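Local coordinates for flavin-containing monooxygenase (Allium sativum, PDB 6WPU), which probably uses its bound FAD to oxygenate the sulfur of S-allyl-L-cysteine, as a flavin-dependent S-monooxygenase of garlic, at residues A[88-93]-A[435-440]; A[94-99]-A[114-119]; A[103-108]-A[120-125]. All coordinates share one frame; numbering follows the deposited sequence.

Interaction 1. Residues A[88-93]-A[435-440]. With FAD (flavin-adenine dinucleotide), chain B; SO4 (sulfate ion), chain D.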
# COMPACT_ATOMS: atom_id res chain seq x y z
N SER A 88 17.29 -0.28 -3.78
CA SER A 88 17.37 0.72 -4.85
C SER A 88 16.02 1.35 -5.18
O SER A 88 15.97 2.18 -6.09
CB SER A 88 17.96 0.11 -6.12
OG SER A 88 17.11 -0.90 -6.60
N LEU A 89 14.95 1.00 -4.47
CA LEU A 89 13.62 1.44 -4.88
C LEU A 89 13.54 2.96 -4.98
O LEU A 89 14.01 3.68 -4.10
CB LEU A 89 12.56 0.92 -3.90
CG LEU A 89 11.12 1.29 -4.27
CD1 LEU A 89 10.15 0.12 -4.00
CD2 LEU A 89 10.64 2.60 -3.54
N ARG A 90 12.98 3.42 -6.09
CA ARG A 90 12.54 4.79 -6.32
C ARG A 90 11.02 4.82 -6.46
O ARG A 90 10.38 3.80 -6.75
CB ARG A 90 13.19 5.38 -7.57
CG ARG A 90 14.70 5.48 -7.52
CD ARG A 90 15.29 5.75 -8.90
NE ARG A 90 14.94 7.07 -9.38
CZ ARG A 90 15.27 7.54 -10.58
NH1 ARG A 90 15.96 6.77 -11.43
NH2 ARG A 90 14.91 8.78 -10.93
N THR A 91 10.43 6.00 -6.25
CA THR A 91 8.98 6.12 -6.35
C THR A 91 8.53 5.78 -7.77
O THR A 91 9.25 6.02 -8.74
CB THR A 91 8.50 7.53 -5.95
OG1 THR A 91 8.89 8.51 -6.93
CG2 THR A 91 9.05 7.93 -4.59
N ASN A 92 7.35 5.18 -7.89
CA ASN A 92 6.76 4.95 -9.21
C ASN A 92 5.78 6.04 -9.59
O ASN A 92 5.08 5.91 -10.60
CB ASN A 92 6.09 3.57 -9.29
CG ASN A 92 5.01 3.38 -8.25
OD1 ASN A 92 4.43 4.34 -7.74
ND2 ASN A 92 4.73 2.13 -7.93
N LEU A 93 5.70 7.11 -8.80
CA LEU A 93 4.92 8.30 -9.07
C LEU A 93 5.83 9.51 -8.92
O LEU A 93 6.74 9.49 -8.08
CB LEU A 93 3.74 8.41 -8.09
CG LEU A 93 2.68 7.31 -8.11
CD1 LEU A 93 1.75 7.48 -6.92
CD2 LEU A 93 1.90 7.38 -9.43
N SER A 435 12.69 3.75 -18.45
CA SER A 435 13.14 5.13 -18.53
C SER A 435 12.15 6.17 -18.01
O SER A 435 12.52 7.35 -17.97
CB SER A 435 13.49 5.49 -19.98
OG SER A 435 12.32 5.46 -20.79
N TYR A 436 10.93 5.80 -17.60
CA TYR A 436 9.94 6.83 -17.26
C TYR A 436 10.35 7.66 -16.05
O TYR A 436 9.93 8.82 -15.92
CB TYR A 436 8.57 6.18 -17.01
CG TYR A 436 8.41 5.51 -15.66
CD1 TYR A 436 7.72 6.14 -14.61
CD2 TYR A 436 8.93 4.23 -15.43
CE1 TYR A 436 7.57 5.53 -13.37
CE2 TYR A 436 8.77 3.61 -14.19
CZ TYR A 436 8.09 4.27 -13.17
OH TYR A 436 7.92 3.67 -11.95
N ARG A 437 11.18 7.11 -15.16
CA ARG A 437 11.59 7.86 -13.99
C ARG A 437 12.57 8.99 -14.32
O ARG A 437 12.68 9.95 -13.56
CB ARG A 437 12.21 6.94 -12.93
CG ARG A 437 11.22 5.98 -12.27
CD ARG A 437 11.92 5.21 -11.16
NE ARG A 437 11.00 4.48 -10.30
CZ ARG A 437 10.62 3.22 -10.49
NH1 ARG A 437 9.79 2.63 -9.64
NH2 ARG A 437 11.06 2.55 -11.55
N ASP A 438 13.28 8.91 -15.44
CA ASP A 438 14.30 9.91 -15.72
C ASP A 438 14.06 10.68 -17.01
O ASP A 438 14.73 11.69 -17.22
CB ASP A 438 15.68 9.24 -15.77
CG ASP A 438 16.10 8.69 -14.41
OD1 ASP A 438 16.19 9.48 -13.44
OD2 ASP A 438 16.31 7.46 -14.30
N GLU A 439 13.12 10.25 -17.85
CA GLU A 439 12.81 10.93 -19.10
C GLU A 439 11.30 11.14 -19.17
O GLU A 439 10.53 10.17 -19.19
CB GLU A 439 13.30 10.11 -20.31
N TRP A 440 10.88 12.40 -19.17
CA TRP A 440 9.47 12.72 -19.16
C TRP A 440 9.26 13.97 -20.00
O TRP A 440 10.21 14.70 -20.30
CB TRP A 440 8.93 12.93 -17.73
CG TRP A 440 9.63 14.02 -16.97
CD1 TRP A 440 9.44 15.38 -17.10
CD2 TRP A 440 10.63 13.85 -15.96
NE1 TRP A 440 10.27 16.06 -16.23
CE2 TRP A 440 11.01 15.14 -15.53
CE3 TRP A 440 11.25 12.74 -15.39
CZ2 TRP A 440 11.98 15.34 -14.55
CZ3 TRP A 440 12.21 12.94 -14.42
CH2 TRP A 440 12.57 14.23 -14.01
PA FAD B . 2.31 1.14 6.15
O1A FAD B . 3.42 1.98 5.50
O2A FAD B . 2.35 -0.30 6.11
O5B FAD B . 2.21 1.39 7.64
C5B FAD B . 1.45 0.66 8.60
C4B FAD B . 2.03 0.85 10.02
O4B FAD B . 1.27 0.25 11.03
C3B FAD B . 3.44 0.33 10.16
O3B FAD B . 4.27 1.30 10.69
C2B FAD B . 3.32 -0.82 11.09
O2B FAD B . 4.45 -1.01 11.87
C1B FAD B . 2.14 -0.40 11.92
N9A FAD B . 1.42 -1.50 12.52
C8A FAD B . 0.99 -2.64 11.86
N7A FAD B . 0.36 -3.45 12.71
C5A FAD B . 0.37 -2.88 13.99
C6A FAD B . -0.12 -3.26 15.24
N6A FAD B . -0.82 -4.51 15.42
N1A FAD B . 0.04 -2.44 16.29
C2A FAD B . 0.69 -1.25 16.18
N3A FAD B . 1.19 -0.84 14.99
C4A FAD B . 1.04 -1.62 13.88
N1 FAD B . 3.05 4.88 -2.72
C2 FAD B . 3.49 6.12 -3.29
O2 FAD B . 2.81 7.26 -3.04
N3 FAD B . 4.53 6.15 -4.19
C4 FAD B . 5.22 4.99 -4.49
O4 FAD B . 6.26 4.99 -5.36
C4X FAD B . 4.96 3.74 -3.74
N5 FAD B . 5.82 2.66 -3.87
C5X FAD B . 5.57 1.51 -3.13
C6 FAD B . 6.43 0.41 -3.27
C7 FAD B . 6.19 -0.74 -2.51
C7M FAD B . 7.11 -1.92 -2.68
C8 FAD B . 5.11 -0.79 -1.63
C8M FAD B . 4.83 -2.01 -0.81
C9 FAD B . 4.25 0.30 -1.49
C9A FAD B . 4.48 1.45 -2.24
N10 FAD B . 3.61 2.58 -2.08
C10 FAD B . 3.85 3.75 -2.83
C1' FAD B . 2.45 2.51 -1.18
C2' FAD B . 2.65 2.65 0.31
O2' FAD B . 2.06 1.59 0.93
C3' FAD B . 1.89 3.90 0.70
O3' FAD B . 2.68 4.91 0.18
C4' FAD B . 1.72 4.14 2.19
O4' FAD B . 2.96 3.97 2.78
C5' FAD B . 0.66 3.29 2.90
O5' FAD B . 0.99 3.45 4.25
P FAD B . 0.27 2.87 5.54
O1P FAD B . 0.40 3.86 6.77
O2P FAD B . -1.17 2.46 5.05
O3P FAD B . 0.91 1.36 5.64
S SO4 D . 15.48 3.25 -12.74
O1 SO4 D . 16.46 2.36 -13.37
O2 SO4 D . 15.01 4.20 -13.74
O3 SO4 D . 14.34 2.47 -12.27
O4 SO4 D . 16.09 3.92 -11.59
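R90 and R437 run past each other in opposite directions, and each reaches the other's segment. R437 is extended from CG to NE, which carries its guanidinium to the backbone of 88-93: R437 NE donates to T91 O at 2.8 Å, coming from above the carbonyl plane, while NH1 makes a weak bond to R90 O. R437 NH2 pairs with D229 outside the two segments. R90 bends at chi3 (68°) and grips the carboxylate of D438 end-on. R90 NH2 lies 2.9 Å from D438 OD1, above the carboxylate plane. R90 NH1 lies 3.0 Å from D438 OD2 on the syn side, nearly straight at 164°. R90 NH1 also donates to O4 of a sulfate, probably from the crystallisation liquor, and R437 CB covers one face of the R90 guanidinium. Y436 sets its OH over the centre of the R437 guanidinium and 3.2 Å from N92 CB. On the flavin side, N92 N donates to FAD O4 at 2.8 Å. The chemistry implies an irregular loop segment held from two directions: arginine N-H groups take up its carbonyls, a backbone amide meets the flavin carbonyl, and D438 and D229 are likely to offset the two positive charges.

Interaction 2. Residues A[94-99]-A[114-119]. With FAD (flavin-adenine dinucleotide), chain B.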
# COMPACT_ATOMS: atom_id res chain seq x y z
N PRO A 94 5.64 10.54 -9.74
CA PRO A 94 6.43 11.77 -9.56
C PRO A 94 6.08 12.40 -8.22
O PRO A 94 4.96 12.27 -7.73
CB PRO A 94 6.00 12.65 -10.73
CG PRO A 94 4.62 12.18 -11.06
CD PRO A 94 4.56 10.71 -10.73
N ARG A 95 7.08 13.05 -7.62
CA ARG A 95 6.92 13.45 -6.23
C ARG A 95 5.81 14.49 -6.07
O ARG A 95 5.18 14.55 -5.00
CB ARG A 95 8.25 13.95 -5.67
CG ARG A 95 8.80 15.21 -6.35
CD ARG A 95 10.27 15.45 -5.97
NE ARG A 95 10.45 15.74 -4.55
CZ ARG A 95 11.59 15.54 -3.87
NH1 ARG A 95 12.64 15.00 -4.48
NH2 ARG A 95 11.66 15.86 -2.58
N GLU A 96 5.54 15.31 -7.10
CA GLU A 96 4.46 16.29 -6.99
C GLU A 96 3.12 15.61 -6.77
O GLU A 96 2.27 16.12 -6.02
CB GLU A 96 4.39 17.18 -8.24
CG GLU A 96 5.64 18.02 -8.54
CD GLU A 96 6.66 17.25 -9.39
OE1 GLU A 96 6.35 16.14 -9.86
OE2 GLU A 96 7.78 17.78 -9.58
N VAL A 97 2.91 14.46 -7.41
CA VAL A 97 1.64 13.73 -7.31
C VAL A 97 1.46 13.11 -5.93
O VAL A 97 0.34 13.03 -5.42
CB VAL A 97 1.58 12.67 -8.44
CG1 VAL A 97 0.74 11.46 -8.04
CG2 VAL A 97 1.04 13.28 -9.69
N MET A 98 2.56 12.70 -5.29
CA MET A 98 2.50 11.88 -4.08
C MET A 98 2.18 12.65 -2.81
O MET A 98 1.72 12.04 -1.84
CB MET A 98 3.83 11.17 -3.86
CG MET A 98 4.10 10.03 -4.79
SD MET A 98 5.74 9.37 -4.47
CE MET A 98 5.65 8.89 -2.74
N GLY A 99 2.45 13.96 -2.76
CA GLY A 99 2.40 14.67 -1.49
C GLY A 99 0.99 14.86 -0.95
O GLY A 99 0.01 14.94 -1.69
N ARG A 114 16.99 15.18 -4.76
CA ARG A 114 16.22 16.21 -5.45
C ARG A 114 15.53 15.71 -6.72
O ARG A 114 14.95 16.52 -7.44
CB ARG A 114 17.13 17.39 -5.81
CG ARG A 114 17.68 18.14 -4.62
CD ARG A 114 18.31 19.46 -5.06
NE ARG A 114 17.72 20.59 -4.33
CZ ARG A 114 16.68 21.30 -4.76
NH1 ARG A 114 16.11 21.02 -5.92
NH2 ARG A 114 16.22 22.30 -4.03
N ARG A 115 15.58 14.41 -7.00
CA ARG A 115 15.01 13.90 -8.23
C ARG A 115 13.49 13.92 -8.19
O ARG A 115 12.88 13.77 -7.13
CB ARG A 115 15.49 12.47 -8.50
CG ARG A 115 16.94 12.39 -8.92
CD ARG A 115 17.35 10.95 -9.13
NE ARG A 115 17.29 10.22 -7.87
CZ ARG A 115 17.60 8.93 -7.74
NH1 ARG A 115 17.98 8.24 -8.81
NH2 ARG A 115 17.53 8.35 -6.55
N ARG A 116 12.89 14.08 -9.37
CA ARG A 116 11.44 14.04 -9.48
C ARG A 116 10.89 12.71 -9.01
O ARG A 116 9.82 12.66 -8.39
CB ARG A 116 11.01 14.32 -10.92
CG ARG A 116 9.51 14.33 -11.08
CD ARG A 116 9.09 15.28 -12.15
NE ARG A 116 7.64 15.36 -12.21
CZ ARG A 116 6.92 15.17 -13.31
NH1 ARG A 116 7.55 14.89 -14.46
NH2 ARG A 116 5.60 15.27 -13.27
N PHE A 117 11.59 11.61 -9.31
CA PHE A 117 11.25 10.28 -8.80
C PHE A 117 12.36 9.86 -7.85
O PHE A 117 13.32 9.20 -8.27
CB PHE A 117 11.09 9.25 -9.93
CG PHE A 117 9.91 9.49 -10.83
CD1 PHE A 117 9.96 10.46 -11.82
CD2 PHE A 117 8.77 8.70 -10.73
CE1 PHE A 117 8.90 10.65 -12.68
CE2 PHE A 117 7.70 8.89 -11.57
CZ PHE A 117 7.76 9.86 -12.55
N PRO A 118 12.29 10.24 -6.58
CA PRO A 118 13.42 10.01 -5.68
C PRO A 118 13.40 8.60 -5.10
O PRO A 118 12.46 7.82 -5.27
CB PRO A 118 13.20 11.06 -4.59
CG PRO A 118 11.69 11.15 -4.51
CD PRO A 118 11.25 11.08 -5.96
N GLY A 119 14.47 8.29 -4.38
CA GLY A 119 14.54 7.03 -3.67
C GLY A 119 13.73 7.05 -2.39
O GLY A 119 13.32 8.10 -1.89
PA FAD B . 2.31 1.14 6.15
O1A FAD B . 3.42 1.98 5.50
O2A FAD B . 2.35 -0.30 6.11
O5B FAD B . 2.21 1.39 7.64
C5B FAD B . 1.45 0.66 8.60
C4B FAD B . 2.03 0.85 10.02
O4B FAD B . 1.27 0.25 11.03
C3B FAD B . 3.44 0.33 10.16
O3B FAD B . 4.27 1.30 10.69
C2B FAD B . 3.32 -0.82 11.09
O2B FAD B . 4.45 -1.01 11.87
C1B FAD B . 2.14 -0.40 11.92
N9A FAD B . 1.42 -1.50 12.52
C8A FAD B . 0.99 -2.64 11.86
N7A FAD B . 0.36 -3.45 12.71
C5A FAD B . 0.37 -2.88 13.99
C6A FAD B . -0.12 -3.26 15.24
N6A FAD B . -0.82 -4.51 15.42
N1A FAD B . 0.04 -2.44 16.29
C2A FAD B . 0.69 -1.25 16.18
N3A FAD B . 1.19 -0.84 14.99
C4A FAD B . 1.04 -1.62 13.88
N1 FAD B . 3.05 4.88 -2.72
C2 FAD B . 3.49 6.12 -3.29
O2 FAD B . 2.81 7.26 -3.04
N3 FAD B . 4.53 6.15 -4.19
C4 FAD B . 5.22 4.99 -4.49
O4 FAD B . 6.26 4.99 -5.36
C4X FAD B . 4.96 3.74 -3.74
N5 FAD B . 5.82 2.66 -3.87
C5X FAD B . 5.57 1.51 -3.13
C6 FAD B . 6.43 0.41 -3.27
C7 FAD B . 6.19 -0.74 -2.51
C7M FAD B . 7.11 -1.92 -2.68
C8 FAD B . 5.11 -0.79 -1.63
C8M FAD B . 4.83 -2.01 -0.81
C9 FAD B . 4.25 0.30 -1.49
C9A FAD B . 4.48 1.45 -2.24
N10 FAD B . 3.61 2.58 -2.08
C10 FAD B . 3.85 3.75 -2.83
C1' FAD B . 2.45 2.51 -1.18
C2' FAD B . 2.65 2.65 0.31
O2' FAD B . 2.06 1.59 0.93
C3' FAD B . 1.89 3.90 0.70
O3' FAD B . 2.68 4.91 0.18
C4' FAD B . 1.72 4.14 2.19
O4' FAD B . 2.96 3.97 2.78
C5' FAD B . 0.66 3.29 2.90
O5' FAD B . 0.99 3.45 4.25
P FAD B . 0.27 2.87 5.54
O1P FAD B . 0.40 3.86 6.77
O2P FAD B . -1.17 2.46 5.05
O3P FAD B . 0.91 1.36 5.64
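The backbones come closest at P94 and F117, whose CA atoms are 5.1 Å apart, and R95 N in the first turn of helix 95-98 donates to R116 O at 2.9 Å. P94, the N-cap residue, lies alongside F117 with its ring carbons over the aromatic face. P94 CB stands 4.2 Å from the F117 ring centroid in an off-centre CH-pi contact, and P94 CD packs on F117 CE2 at 3.7 Å. P94 CB also covers one face of the R116 guanidinium, 3.5 Å from R116 NE, so the same carbon meets both the aromatic ring and the guanidinium face. R116 leaves its backbone with CG anti to N (chi1 -178°), and E96 folds back at chi2 (87°) to meet it. R116 NE donates to E96 OE1 at 2.8 Å and 173°, on the syn side of the carboxylate and in the guanidinium plane. The other end of R116 pairs with D442 and packs on W440 in a cation-pi contact. R95 bends at chi3, bringing R95 NH1 within 2.9 Å of R115 O, with P118 CG over one face of its guanidinium; NH1 also donates to D113 O and NH2 pairs with E122. At the end of helix 95-98, M98 SD accepts a weak bond from FAD N3. Chemically, the two buried arginines are spread over carboxylates and carbonyls, which probably balances their charge and fixes their rotation, and the short helix they hold places a thioether beside N3 of the flavin.

Interaction 3. Residues A[103-108]-A[120-125]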
# COMPACT_ATOMS: atom_id res chain seq x y z
N TYR A 103 0.72 19.82 1.92
CA TYR A 103 2.12 19.64 2.32
C TYR A 103 2.89 19.12 1.12
O TYR A 103 3.20 17.93 1.02
CB TYR A 103 2.22 18.68 3.51
CG TYR A 103 3.53 18.80 4.24
CD1 TYR A 103 3.90 20.00 4.84
CD2 TYR A 103 4.39 17.71 4.36
CE1 TYR A 103 5.09 20.12 5.52
CE2 TYR A 103 5.59 17.81 5.03
CZ TYR A 103 5.93 19.02 5.62
OH TYR A 103 7.12 19.11 6.29
N PRO A 104 3.22 20.00 0.18
CA PRO A 104 3.80 19.55 -1.10
C PRO A 104 5.10 18.78 -0.91
O PRO A 104 5.97 19.18 -0.13
CB PRO A 104 4.03 20.85 -1.87
CG PRO A 104 3.00 21.80 -1.30
CD PRO A 104 2.91 21.44 0.16
N PHE A 105 5.24 17.68 -1.65
CA PHE A 105 6.43 16.84 -1.58
C PHE A 105 7.52 17.43 -2.48
O PHE A 105 8.00 16.82 -3.44
CB PHE A 105 6.07 15.41 -1.96
CG PHE A 105 7.21 14.40 -1.83
CD1 PHE A 105 8.38 14.71 -1.15
CD2 PHE A 105 7.08 13.13 -2.39
CE1 PHE A 105 9.40 13.78 -1.04
CE2 PHE A 105 8.11 12.19 -2.28
CZ PHE A 105 9.27 12.52 -1.61
N VAL A 106 7.90 18.67 -2.16
CA VAL A 106 8.92 19.38 -2.93
C VAL A 106 10.30 19.02 -2.39
O VAL A 106 10.43 18.34 -1.37
CB VAL A 106 8.70 20.90 -2.92
CG1 VAL A 106 7.46 21.26 -3.74
CG2 VAL A 106 8.58 21.45 -1.50
N GLU A 107 11.33 19.47 -3.10
CA GLU A 107 12.71 19.29 -2.66
C GLU A 107 12.95 20.00 -1.33
O GLU A 107 12.27 20.98 -1.00
CB GLU A 107 13.66 19.83 -3.73
CG GLU A 107 13.63 19.08 -5.08
CD GLU A 107 12.38 19.34 -5.93
OE1 GLU A 107 11.45 20.05 -5.48
OE2 GLU A 107 12.32 18.82 -7.07
N LYS A 108 13.91 19.49 -0.56
CA LYS A 108 14.40 20.22 0.60
C LYS A 108 15.08 21.52 0.16
O LYS A 108 15.45 21.69 -1.01
CB LYS A 108 15.40 19.37 1.40
CG LYS A 108 14.84 18.06 1.93
CD LYS A 108 15.59 17.61 3.18
CE LYS A 108 16.68 16.61 2.86
NZ LYS A 108 17.59 16.44 4.04
N HIS A 120 13.51 5.84 -1.85
CA HIS A 120 12.65 5.69 -0.68
C HIS A 120 13.12 6.55 0.49
O HIS A 120 12.29 7.01 1.29
CB HIS A 120 12.58 4.22 -0.27
CG HIS A 120 13.92 3.59 -0.08
ND1 HIS A 120 14.65 3.74 1.08
CD2 HIS A 120 14.68 2.83 -0.91
CE1 HIS A 120 15.79 3.08 0.96
NE2 HIS A 120 15.84 2.52 -0.24
N GLU A 121 14.43 6.77 0.62
CA GLU A 121 14.94 7.60 1.72
C GLU A 121 14.32 8.99 1.69
O GLU A 121 14.04 9.58 2.74
CB GLU A 121 16.46 7.70 1.65
CG GLU A 121 17.21 6.88 2.68
CD GLU A 121 18.64 6.60 2.27
OE1 GLU A 121 19.04 5.41 2.31
OE2 GLU A 121 19.37 7.55 1.91
N GLU A 122 14.11 9.53 0.50
CA GLU A 122 13.54 10.86 0.38
C GLU A 122 12.08 10.87 0.82
O GLU A 122 11.61 11.86 1.39
CB GLU A 122 13.69 11.37 -1.05
CG GLU A 122 13.23 12.80 -1.30
CD GLU A 122 14.22 13.87 -0.81
OE1 GLU A 122 13.88 15.07 -0.91
OE2 GLU A 122 15.33 13.53 -0.34
N VAL A 123 11.35 9.78 0.58
CA VAL A 123 9.96 9.72 1.01
C VAL A 123 9.89 9.62 2.53
O VAL A 123 9.07 10.29 3.18
CB VAL A 123 9.23 8.55 0.33
CG1 VAL A 123 7.77 8.52 0.75
CG2 VAL A 123 9.37 8.65 -1.16
N LEU A 124 10.77 8.80 3.12
CA LEU A 124 10.80 8.67 4.57
C LEU A 124 11.11 10.02 5.22
O LEU A 124 10.47 10.39 6.21
CB LEU A 124 11.82 7.62 5.00
CG LEU A 124 11.92 7.42 6.52
CD1 LEU A 124 10.62 6.84 7.05
CD2 LEU A 124 13.10 6.52 6.88
N ASP A 125 12.09 10.75 4.69
CA ASP A 125 12.41 12.05 5.24
C ASP A 125 11.21 12.98 5.15
O ASP A 125 10.94 13.75 6.07
CB ASP A 125 13.62 12.64 4.50
CG ASP A 125 14.09 13.97 5.11
OD1 ASP A 125 14.40 14.00 6.33
OD2 ASP A 125 14.16 14.98 4.37
O HOH W 1 15.42 17.19 -1.43
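F105 sends its ring out with CG anti to the backbone N (chi1 -176°), and E122 turns at chi2 (77°) to bring its chain up beside that ring. The ring tip reaches the helix backbone between E122 and V123, with F105 CE1 3.8 Å from E122 O. V123 CG2 touches F105 CZ at 3.9 Å. E122 CG packs against the same end of the ring, and the carboxylate plane lies only 17° from the ring plane. With only an alanine at F105, E122 CG and V123 CG2 would probably lose their packing partner, opening a gap between the loop and the helix. The polar end of E122 has partners of its own. One water accepts from K108 N at 2.9 Å and donates to E122 OE1 at 2.7 Å, and E122 OE2 accepts from D113 N. One turn on, D125 of the helix meets K108 of the loop, the two side chains coming from opposite directions. The lysine methylene K108 CD is 3.2 Å from D125 OD2, while K108 NZ makes only a long salt bridge with that oxygen, 3.7 Å. F105 is the centre of an inverse gamma turn, and this turn fits the loop between helices 95-98 and 120-133 against the first turns of the second helix. M98 of helix 95-98 touches both F105 and V123, R95 makes a cation-pi contact with F105, and P104 and V106 rest on F453 of helix 443-453.

How the interactions relate
From the N terminus, the chain passes along 88-93 beside the flavin, forms helix 95-98, loops through 103-108 and returns through 114-119 to helix 120-133. Interaction 2 closes the loop from 94-99 to 114-119, and interaction 3 the one from 103-108 to 120-125; their segments alternate, so the two contacts cross, and R95 joins them. Interaction 1 spans both, since 435-440 comes back more than 300 residues later. Segment 88-93 also meets 114-119 (T91 N to P118 O) and the start of helix 120-133 (L89 O to H120 N). Interaction 1 ties the loop between helices 416-431 and 443-453 to the flavin-side segment, while interactions 2 and 3 fold 94-125 on itself; interactions 1 and 2 both touch the flavin.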